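Local coordinates for RimK-related lysine biosynthesis protein (Thermococcus kodakarensis, PDB 5K2M), which binds ADP and magnesium through an ATP-grasp domain and is probably an ATP-dependent ligase of the LysX type in amino-acid biosynthesis, at residues Ala108-Ser121 with Leu132-Leu145. Residues are numbered along the deposited sequence; the frame is centred on the assembly and turned at random.
Sequences ALRVPDSLGYPLVS and LAKVNDRDSLEAVL. With ADP (adenosine-5'-diphosphate), chain O.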
ATOM      1  N   ALA A 108     -17.437 -19.781 -42.581  1.00 38.05           N
ATOM      2  CA  ALA A 108     -18.271 -20.979 -42.628  1.00 36.86           C
ATOM      3  C   ALA A 108     -18.955 -21.170 -43.971  1.00 38.44           C
ATOM      4  O   ALA A 108     -19.152 -22.302 -44.417  1.00 37.47           O
ATOM      5  CB  ALA A 108     -19.302 -20.935 -41.523  1.00 37.13           C
ATOM      6  N   LEU A 109     -19.310 -20.063 -44.612  1.00 39.40           N
ATOM      7  CA  LEU A 109     -19.858 -20.074 -45.973  1.00 41.88           C
ATOM      8  C   LEU A 109     -18.983 -20.817 -46.982  1.00 41.43           C
ATOM      9  O   LEU A 109     -19.475 -21.317 -47.986  1.00 43.19           O
ATOM     10  CB  LEU A 109     -20.051 -18.631 -46.463  1.00 42.11           C
ATOM     11  CG  LEU A 109     -21.421 -17.952 -46.357  1.00 43.98           C
ATOM     12  CD1 LEU A 109     -22.516 -18.806 -45.742  1.00 42.97           C
ATOM     13  CD2 LEU A 109     -21.316 -16.606 -45.658  1.00 45.18           C
ATOM     14  N   ARG A 110     -17.687 -20.868 -46.717  1.00 42.64           N
ATOM     15  CA  ARG A 110     -16.738 -21.555 -47.585  1.00 44.57           C
ATOM     16  C   ARG A 110     -16.565 -23.040 -47.292  1.00 41.22           C
ATOM     17  O   ARG A 110     -15.891 -23.731 -48.042  1.00 41.92           O
ATOM     18  CB  ARG A 110     -15.385 -20.857 -47.491  1.00 48.05           C
ATOM     19  CG  ARG A 110     -15.484 -19.402 -47.890  1.00 52.43           C
ATOM     20  CD  ARG A 110     -14.241 -18.963 -48.614  1.00 59.36           C
ATOM     21  NE  ARG A 110     -13.081 -18.952 -47.724  1.00 63.01           N
ATOM     22  CZ  ARG A 110     -12.789 -17.975 -46.874  1.00 63.92           C
ATOM     23  NH1 ARG A 110     -13.577 -16.904 -46.751  1.00 63.43           N
ATOM     24  NH2 ARG A 110     -11.706 -18.080 -46.124  1.00 67.36           N
ATOM     25  N   VAL A 111     -17.173 -23.530 -46.218  1.00 40.12           N
ATOM     26  CA  VAL A 111     -17.019 -24.928 -45.821  1.00 40.04           C
ATOM     27  C   VAL A 111     -17.514 -25.922 -46.907  1.00 41.11           C
ATOM     28  O   VAL A 111     -16.868 -26.926 -47.136  1.00 40.76           O
ATOM     29  CB  VAL A 111     -17.676 -25.171 -44.450  1.00 38.81           C
ATOM     30  CG1 VAL A 111     -17.841 -26.647 -44.167  1.00 40.39           C
ATOM     31  CG2 VAL A 111     -16.834 -24.517 -43.371  1.00 39.00           C
ATOM     32  N   PRO A 112     -18.637 -25.623 -47.594  1.00 42.18           N
ATOM     33  CA  PRO A 112     -19.102 -26.509 -48.684  1.00 42.56           C
ATOM     34  C   PRO A 112     -18.137 -26.644 -49.869  1.00 41.42           C
ATOM     35  O   PRO A 112     -18.197 -27.636 -50.590  1.00 39.93           O
ATOM     36  CB  PRO A 112     -20.405 -25.859 -49.131  1.00 43.39           C
ATOM     37  CG  PRO A 112     -20.869 -25.116 -47.929  1.00 43.80           C
ATOM     38  CD  PRO A 112     -19.623 -24.569 -47.306  1.00 41.94           C
ATOM     39  N   ASP A 113     -17.256 -25.662 -50.044  1.00 41.57           N
ATOM     40  CA  ASP A 113     -16.182 -25.727 -51.036  1.00 43.48           C
ATOM     41  C   ASP A 113     -15.339 -27.020 -50.885  1.00 43.55           C
ATOM     42  O   ASP A 113     -14.928 -27.613 -51.879  1.00 43.49           O
ATOM     43  CB  ASP A 113     -15.257 -24.490 -50.922  1.00 44.30           C
ATOM     44  CG  ASP A 113     -16.018 -23.137 -50.971  1.00 45.43           C
ATOM     45  OD1 ASP A 113     -17.260 -23.131 -51.129  1.00 45.26           O
ATOM     46  OD2 ASP A 113     -15.358 -22.069 -50.853  1.00 44.86           O
ATOM     47  N   SER A 114     -15.079 -27.424 -49.639  1.00 42.33           N
ATOM     48  CA  SER A 114     -14.334 -28.657 -49.317  1.00 44.04           C
ATOM     49  C   SER A 114     -15.253 -29.860 -49.184  1.00 44.21           C
ATOM     50  O   SER A 114     -14.960 -30.929 -49.695  1.00 47.06           O
ATOM     51  CB  SER A 114     -13.607 -28.518 -47.963  1.00 44.92           C
ATOM     52  OG  SER A 114     -12.700 -27.425 -47.932  1.00 47.48           O
ATOM     53  N   LEU A 115     -16.351 -29.685 -48.458  1.00 42.37           N
ATOM     54  CA  LEU A 115     -17.139 -30.809 -47.980  1.00 42.41           C
ATOM     55  C   LEU A 115     -18.278 -31.175 -48.916  1.00 43.36           C
ATOM     56  O   LEU A 115     -18.783 -32.296 -48.878  1.00 43.14           O
ATOM     57  CB  LEU A 115     -17.712 -30.471 -46.605  1.00 43.69           C
ATOM     58  CG  LEU A 115     -17.030 -30.981 -45.328  1.00 44.82           C
ATOM     59  CD1 LEU A 115     -15.570 -31.352 -45.479  1.00 46.29           C
ATOM     60  CD2 LEU A 115     -17.232 -29.992 -44.198  1.00 45.60           C
ATOM     61  N   GLY A 116     -18.700 -30.232 -49.750  1.00 43.26           N
ATOM     62  CA  GLY A 116     -19.899 -30.433 -50.554  1.00 44.31           C
ATOM     63  C   GLY A 116     -21.136 -30.546 -49.678  1.00 43.89           C
ATOM     64  O   GLY A 116     -21.070 -30.392 -48.455  1.00 42.72           O
ATOM     65  N   TYR A 117     -22.265 -30.819 -50.309  1.00 43.48           N
ATOM     66  CA  TYR A 117     -23.531 -30.929 -49.613  1.00 43.57           C
ATOM     67  C   TYR A 117     -24.010 -32.332 -49.839  1.00 44.29           C
ATOM     68  O   TYR A 117     -23.744 -32.893 -50.876  1.00 48.30           O
ATOM     69  CB  TYR A 117     -24.571 -29.977 -50.202  1.00 43.90           C
ATOM     70  CG  TYR A 117     -24.335 -28.499 -49.958  1.00 43.18           C
ATOM     71  CD1 TYR A 117     -24.590 -27.922 -48.710  1.00 41.97           C
ATOM     72  CD2 TYR A 117     -23.898 -27.665 -50.995  1.00 42.92           C
ATOM     73  CE1 TYR A 117     -24.397 -26.557 -48.495  1.00 40.68           C
ATOM     74  CE2 TYR A 117     -23.699 -26.312 -50.791  1.00 41.58           C
ATOM     75  CZ  TYR A 117     -23.955 -25.755 -49.551  1.00 41.85           C
ATOM     76  OH  TYR A 117     -23.752 -24.406 -49.380  1.00 39.13           O
ATOM     77  N   PRO A 118     -24.750 -32.903 -48.888  1.00 45.64           N
ATOM     78  CA  PRO A 118     -25.166 -32.262 -47.653  1.00 45.57           C
ATOM     79  C   PRO A 118     -24.082 -32.364 -46.602  1.00 43.36           C
ATOM     80  O   PRO A 118     -23.248 -33.259 -46.655  1.00 43.85           O
ATOM     81  CB  PRO A 118     -26.397 -33.067 -47.245  1.00 45.21           C
ATOM     82  CG  PRO A 118     -26.166 -34.416 -47.813  1.00 46.35           C
ATOM     83  CD  PRO A 118     -25.239 -34.288 -48.980  1.00 45.40           C
ATOM     84  N   LEU A 119     -24.095 -31.450 -45.654  1.00 41.70           N
ATOM     85  CA  LEU A 119     -23.130 -31.487 -44.579  1.00 41.99           C
ATOM     86  C   LEU A 119     -23.853 -31.407 -43.244  1.00 41.49           C
ATOM     87  O   LEU A 119     -25.052 -31.125 -43.184  1.00 39.82           O
ATOM     88  CB  LEU A 119     -22.071 -30.388 -44.744  1.00 42.93           C
ATOM     89  CG  LEU A 119     -22.534 -28.947 -44.947  1.00 45.63           C
ATOM     90  CD1 LEU A 119     -22.879 -28.322 -43.608  1.00 45.83           C
ATOM     91  CD2 LEU A 119     -21.446 -28.130 -45.614  1.00 46.35           C
ATOM     92  N   VAL A 120     -23.105 -31.685 -42.183  1.00 39.62           N
ATOM     93  CA  VAL A 120     -23.631 -31.694 -40.842  1.00 39.54           C
ATOM     94  C   VAL A 120     -22.976 -30.589 -40.029  1.00 39.29           C
ATOM     95  O   VAL A 120     -21.750 -30.474 -39.978  1.00 38.84           O
ATOM     96  CB  VAL A 120     -23.415 -33.065 -40.178  1.00 39.55           C
ATOM     97  CG1 VAL A 120     -23.772 -33.011 -38.706  1.00 39.41           C
ATOM     98  CG2 VAL A 120     -24.248 -34.126 -40.903  1.00 41.04           C
ATOM     99  N   SER A 121     -23.830 -29.777 -39.416  1.00 39.46           N
ATOM    100  CA  SER A 121     -23.430 -28.717 -38.519  1.00 40.11           C
ATOM    101  C   SER A 121     -23.703 -29.182 -37.086  1.00 39.75           C
ATOM    102  O   SER A 121     -24.759 -29.753 -36.808  1.00 39.01           O
ATOM    103  CB  SER A 121     -24.267 -27.469 -38.804  1.00 39.49           C
ATOM    104  OG  SER A 121     -24.013 -26.470 -37.843  1.00 41.64           O
ATOM    105  N   LEU A 132     -27.848 -30.469 -33.652  1.00 42.35           N
ATOM    106  CA  LEU A 132     -27.373 -31.104 -34.878  1.00 43.93           C
ATOM    107  C   LEU A 132     -28.241 -30.616 -36.032  1.00 42.79           C
ATOM    108  O   LEU A 132     -29.459 -30.556 -35.898  1.00 45.85           O
ATOM    109  CB  LEU A 132     -27.470 -32.629 -34.771  1.00 45.95           C
ATOM    110  CG  LEU A 132     -26.290 -33.423 -34.189  1.00 48.44           C
ATOM    111  CD1 LEU A 132     -25.263 -33.732 -35.260  1.00 50.03           C
ATOM    112  CD2 LEU A 132     -25.620 -32.701 -33.023  1.00 49.47           C
ATOM    113  N   ALA A 133     -27.618 -30.239 -37.145  1.00 39.97           N
ATOM    114  CA  ALA A 133     -28.351 -29.842 -38.343  1.00 39.56           C
ATOM    115  C   ALA A 133     -27.777 -30.506 -39.586  1.00 39.42           C
ATOM    116  O   ALA A 133     -26.564 -30.501 -39.798  1.00 38.12           O
ATOM    117  CB  ALA A 133     -28.325 -28.337 -38.513  1.00 40.05           C
ATOM    118  N   LYS A 134     -28.668 -31.063 -40.406  1.00 40.06           N
ATOM    119  CA  LYS A 134     -28.329 -31.542 -41.738  1.00 39.17           C
ATOM    120  C   LYS A 134     -28.630 -30.431 -42.739  1.00 39.92           C
ATOM    121  O   LYS A 134     -29.783 -30.011 -42.897  1.00 39.43           O
ATOM    122  CB  LYS A 134     -29.142 -32.789 -42.065  1.00 40.39           C
ATOM    123  CG  LYS A 134     -28.803 -33.455 -43.384  1.00 41.52           C
ATOM    124  CD  LYS A 134     -29.577 -34.751 -43.519  1.00 42.18           C
ATOM    125  CE  LYS A 134     -29.147 -35.562 -44.730  1.00 44.13           C
ATOM    126  NZ  LYS A 134     -29.686 -34.992 -45.978  1.00 46.35           N
ATOM    127  N   VAL A 135     -27.580 -29.975 -43.415  1.00 39.48           N
ATOM    128  CA  VAL A 135     -27.634 -28.832 -44.307  1.00 38.46           C
ATOM    129  C   VAL A 135     -27.425 -29.287 -45.742  1.00 39.35           C
ATOM    130  O   VAL A 135     -26.335 -29.722 -46.102  1.00 38.79           O
ATOM    131  CB  VAL A 135     -26.532 -27.842 -43.921  1.00 39.11           C
ATOM    132  CG1 VAL A 135     -26.515 -26.635 -44.853  1.00 40.56           C
ATOM    133  CG2 VAL A 135     -26.720 -27.412 -42.482  1.00 39.14           C
ATOM    134  N   ASN A 136     -28.468 -29.149 -46.559  1.00 40.97           N
ATOM    135  CA  ASN A 136     -28.483 -29.676 -47.919  1.00 41.53           C
ATOM    136  C   ASN A 136     -28.137 -28.652 -48.989  1.00 42.54           C
ATOM    137  O   ASN A 136     -27.826 -29.025 -50.125  1.00 41.89           O
ATOM    138  CB  ASN A 136     -29.851 -30.276 -48.232  1.00 43.11           C
ATOM    139  CG  ASN A 136     -30.216 -31.408 -47.303  1.00 43.83           C
ATOM    140  OD1 ASN A 136     -29.355 -32.149 -46.835  1.00 46.35           O
ATOM    141  ND2 ASN A 136     -31.498 -31.544 -47.021  1.00 44.82           N
ATOM    142  N   ASP A 137     -28.198 -27.366 -48.644  1.00 42.74           N
ATOM    143  CA  ASP A 137     -27.884 -26.321 -49.599  1.00 42.85           C
ATOM    144  C   ASP A 137     -27.478 -25.020 -48.934  1.00 42.05           C
ATOM    145  O   ASP A 137     -27.450 -24.919 -47.712  1.00 39.57           O
ATOM    146  CB  ASP A 137     -29.064 -26.106 -50.572  1.00 45.58           C
ATOM    147  CG  ASP A 137     -30.355 -25.720 -49.867  1.00 46.43           C
ATOM    148  OD1 ASP A 137     -30.308 -25.006 -48.841  1.00 45.57           O
ATOM    149  OD2 ASP A 137     -31.430 -26.123 -50.371  1.00 49.11           O
ATOM    150  N   ARG A 138     -27.148 -24.040 -49.770  1.00 42.55           N
ATOM    151  CA  ARG A 138     -26.664 -22.742 -49.338  1.00 42.19           C
ATOM    152  C   ARG A 138     -27.684 -22.028 -48.441  1.00 41.06           C
ATOM    153  O   ARG A 138     -27.314 -21.447 -47.422  1.00 43.07           O
ATOM    154  CB  ARG A 138     -26.311 -21.915 -50.584  1.00 43.11           C
ATOM    155  CG  ARG A 138     -25.949 -20.458 -50.345  1.00 44.68           C
ATOM    156  CD  ARG A 138     -24.701 -20.279 -49.497  1.00 44.92           C
ATOM    157  NE  ARG A 138     -24.403 -18.854 -49.370  1.00 45.76           N
ATOM    158  CZ  ARG A 138     -23.314 -18.235 -49.815  1.00 45.31           C
ATOM    159  NH1 ARG A 138     -22.327 -18.890 -50.399  1.00 46.60           N
ATOM    160  NH2 ARG A 138     -23.208 -16.932 -49.644  1.00 47.37           N
ATOM    161  N   ASP A 139     -28.961 -22.091 -48.799  1.00 40.36           N
ATOM    162  CA  ASP A 139     -30.010 -21.409 -48.029  1.00 40.30           C
ATOM    163  C   ASP A 139     -30.085 -21.954 -46.602  1.00 39.35           C
ATOM    164  O   ASP A 139     -30.260 -21.196 -45.660  1.00 39.10           O
ATOM    165  CB  ASP A 139     -31.371 -21.530 -48.729  1.00 40.71           C
ATOM    166  CG  ASP A 139     -31.476 -20.640 -49.962  1.00 41.15           C
ATOM    167  OD1 ASP A 139     -30.902 -19.547 -49.967  1.00 43.79           O
ATOM    168  OD2 ASP A 139     -32.127 -21.022 -50.935  1.00 42.59           O
ATOM    169  N   SER A 140     -29.929 -23.264 -46.456  1.00 39.41           N
ATOM    170  CA  SER A 140     -29.908 -23.899 -45.149  1.00 41.28           C
ATOM    171  C   SER A 140     -28.662 -23.534 -44.358  1.00 39.47           C
ATOM    172  O   SER A 140     -28.736 -23.332 -43.147  1.00 38.85           O
ATOM    173  CB  SER A 140     -30.002 -25.418 -45.286  1.00 43.44           C
ATOM    174  OG  SER A 140     -31.076 -25.781 -46.143  1.00 49.64           O
ATOM    175  N   LEU A 141     -27.519 -23.455 -45.039  1.00 39.61           N
ATOM    176  CA  LEU A 141     -26.276 -23.056 -44.380  1.00 39.68           C
ATOM    177  C   LEU A 141     -26.441 -21.663 -43.802  1.00 37.31           C
ATOM    178  O   LEU A 141     -26.087 -21.423 -42.666  1.00 35.93           O
ATOM    179  CB  LEU A 141     -25.109 -23.041 -45.364  1.00 40.85           C
ATOM    180  CG  LEU A 141     -23.721 -23.519 -44.925  1.00 43.00           C
ATOM    181  CD1 LEU A 141     -22.652 -22.639 -45.561  1.00 43.27           C
ATOM    182  CD2 LEU A 141     -23.505 -23.646 -43.426  1.00 41.04           C
ATOM    183  N   GLU A 142     -26.969 -20.751 -44.617  1.00 36.90           N
ATOM    184  CA  GLU A 142     -27.226 -19.382 -44.197  1.00 37.73           C
ATOM    185  C   GLU A 142     -28.155 -19.307 -42.988  1.00 37.42           C
ATOM    186  O   GLU A 142     -27.878 -18.587 -42.033  1.00 38.12           O
ATOM    187  CB  GLU A 142     -27.811 -18.573 -45.361  1.00 38.06           C
ATOM    188  CG  GLU A 142     -26.732 -18.160 -46.338  1.00 39.09           C
ATOM    189  CD  GLU A 142     -27.233 -17.353 -47.516  1.00 39.76           C
ATOM    190  OE1 GLU A 142     -26.491 -17.324 -48.515  1.00 41.67           O
ATOM    191  OE2 GLU A 142     -28.318 -16.739 -47.446  1.00 38.65           O
ATOM    192  N   ALA A 143     -29.241 -20.066 -43.022  1.00 37.91           N
ATOM    193  CA  ALA A 143     -30.192 -20.087 -41.910  1.00 38.58           C
ATOM    194  C   ALA A 143     -29.505 -20.530 -40.616  1.00 39.61           C
ATOM    195  O   ALA A 143     -29.617 -19.856 -39.600  1.00 40.49           O
ATOM    196  CB  ALA A 143     -31.359 -21.000 -42.235  1.00 40.23           C
ATOM    197  N   VAL A 144     -28.760 -21.634 -40.667  1.00 39.61           N
ATOM    198  CA  VAL A 144     -28.036 -22.125 -39.497  1.00 39.08           C
ATOM    199  C   VAL A 144     -27.057 -21.075 -38.969  1.00 39.99           C
ATOM    200  O   VAL A 144     -27.033 -20.787 -37.771  1.00 37.27           O
ATOM    201  CB  VAL A 144     -27.294 -23.444 -39.802  1.00 40.49           C
ATOM    202  CG1 VAL A 144     -26.347 -23.834 -38.663  1.00 41.83           C
ATOM    203  CG2 VAL A 144     -28.305 -24.553 -40.038  1.00 41.95           C
ATOM    204  N   LEU A 145     -26.257 -20.497 -39.857  1.00 40.18           N
ATOM    205  CA  LEU A 145     -25.270 -19.500 -39.438  1.00 41.23           C
ATOM    206  C   LEU A 145     -25.920 -18.214 -38.903  1.00 41.97           C
ATOM    207  O   LEU A 145     -25.401 -17.606 -37.960  1.00 39.42           O
ATOM    208  CB  LEU A 145     -24.316 -19.171 -40.581  1.00 41.32           C
ATOM    209  CG  LEU A 145     -23.452 -20.336 -41.072  1.00 41.14           C
ATOM    210  CD1 LEU A 145     -22.717 -19.905 -42.327  1.00 40.60           C
ATOM    211  CD2 LEU A 145     -22.472 -20.782 -39.996  1.00 41.22           C
TER
HETATM  212  PB  ADP O 301     -23.677 -35.600 -29.757  1.00 39.40           P
HETATM  213  O1B ADP O 301     -24.138 -37.028 -29.660  1.00 38.60           O
HETATM  214  O2B ADP O 301     -24.789 -34.583 -29.671  1.00 35.17           O
HETATM  215  O3B ADP O 301     -22.526 -35.227 -28.857  1.00 37.34           O
HETATM  216  PA  ADP O 301     -22.813 -36.552 -32.352  1.00 36.71           P
HETATM  217  O1A ADP O 301     -22.527 -37.884 -31.686  1.00 38.17           O
HETATM  218  O2A ADP O 301     -21.746 -36.042 -33.266  1.00 32.63           O
HETATM  219  O3A ADP O 301     -23.155 -35.408 -31.278  1.00 36.49           O
HETATM  220  O5' ADP O 301     -24.177 -36.653 -33.188  1.00 33.36           O
HETATM  221  C5' ADP O 301     -25.322 -37.285 -32.661  1.00 32.34           C
HETATM  222  C4' ADP O 301     -25.838 -38.320 -33.647  1.00 33.10           C
HETATM  223  O4' ADP O 301     -26.181 -37.676 -34.879  1.00 31.75           O
HETATM  224  C3' ADP O 301     -24.852 -39.424 -33.997  1.00 32.87           C
HETATM  225  O3' ADP O 301     -24.946 -40.533 -33.090  1.00 32.72           O
HETATM  226  C2' ADP O 301     -25.294 -39.787 -35.402  1.00 31.13           C
HETATM  227  O2' ADP O 301     -26.404 -40.683 -35.399  1.00 30.90           O
HETATM  228  C1' ADP O 301     -25.784 -38.482 -35.982  1.00 31.29           C
HETATM  229  N9  ADP O 301     -24.698 -37.809 -36.709  1.00 31.00           N
HETATM  230  C8  ADP O 301     -23.826 -36.914 -36.198  1.00 31.58           C
HETATM  231  N7  ADP O 301     -22.941 -36.500 -37.123  1.00 31.45           N
HETATM  232  C5  ADP O 301     -23.245 -37.159 -38.256  1.00 30.78           C
HETATM  233  C6  ADP O 301     -22.728 -37.183 -39.624  1.00 29.16           C
HETATM  234  N6  ADP O 301     -21.674 -36.414 -39.969  1.00 28.90           N
HETATM  235  N1  ADP O 301     -23.341 -38.000 -40.504  1.00 28.90           N
HETATM  236  C2  ADP O 301     -24.386 -38.770 -40.172  1.00 29.36           C
HETATM  237  N3  ADP O 301     -24.916 -38.803 -38.950  1.00 29.48           N
HETATM  238  C4  ADP O 301     -24.399 -38.027 -37.975  1.00 30.68           C
HETATM  239  O   HOH W   1     -20.986 -21.234 -50.012  1.00 56.47           O
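Tyr-117 lies along the backbone that leads from strand 133-135 into helix 138-150, and its atoms can be followed outward one by one. CB meets Asn-136 O at 3.4 Å. With CG anti to its own carbonyl carbon (chi1 -70°), the ring runs beside residues 135-138: Val-135 O lies at the ring edge, in its plane, near CD1, and CE1 is 3.5 Å from Asp-137 C. Asp-137 CA sits over one face, 3.8 Å from the ring centroid and 18° off the normal, a CH-pi contact. At the tip, OH lies 3.4 Å from Arg-138 CA; Arg-138 N is equally near, but the angle is too poor for a hydrogen bond.

Beyond the ring, Leu-119 and Ser-121 pair with Val-135 and Ala-133 through four backbone hydrogen bonds of an antiparallel hairpin; Val-135 N to Leu-119 O is nearly straight (174°). Val-120 CG1 touches Leu-132 CD1, and both residues reach ADP: Val-120 CG2 is 3.6 Å from ADP N6, Leu-132 CD1 3.6 Å from ADP C8. Farther along, Leu-109 CD1 meets Leu-145 CD1 at 3.6 Å, while its CG lies centrally over one face of the Arg-138 guanidinium, whose NE makes an in-plane, hydrogen-bonded salt bridge to Glu-142 OE1 (2.7 Å).

Asn-136 ND2 bonds to Asp-137 OD2 of a second subunit, and vice versa. The chemistry is therefore divided: backbone hydrogen bonds set the hairpin register, apolar contacts join turn 108-111 to the helix, and nonpolar branches line the nucleotide pocket.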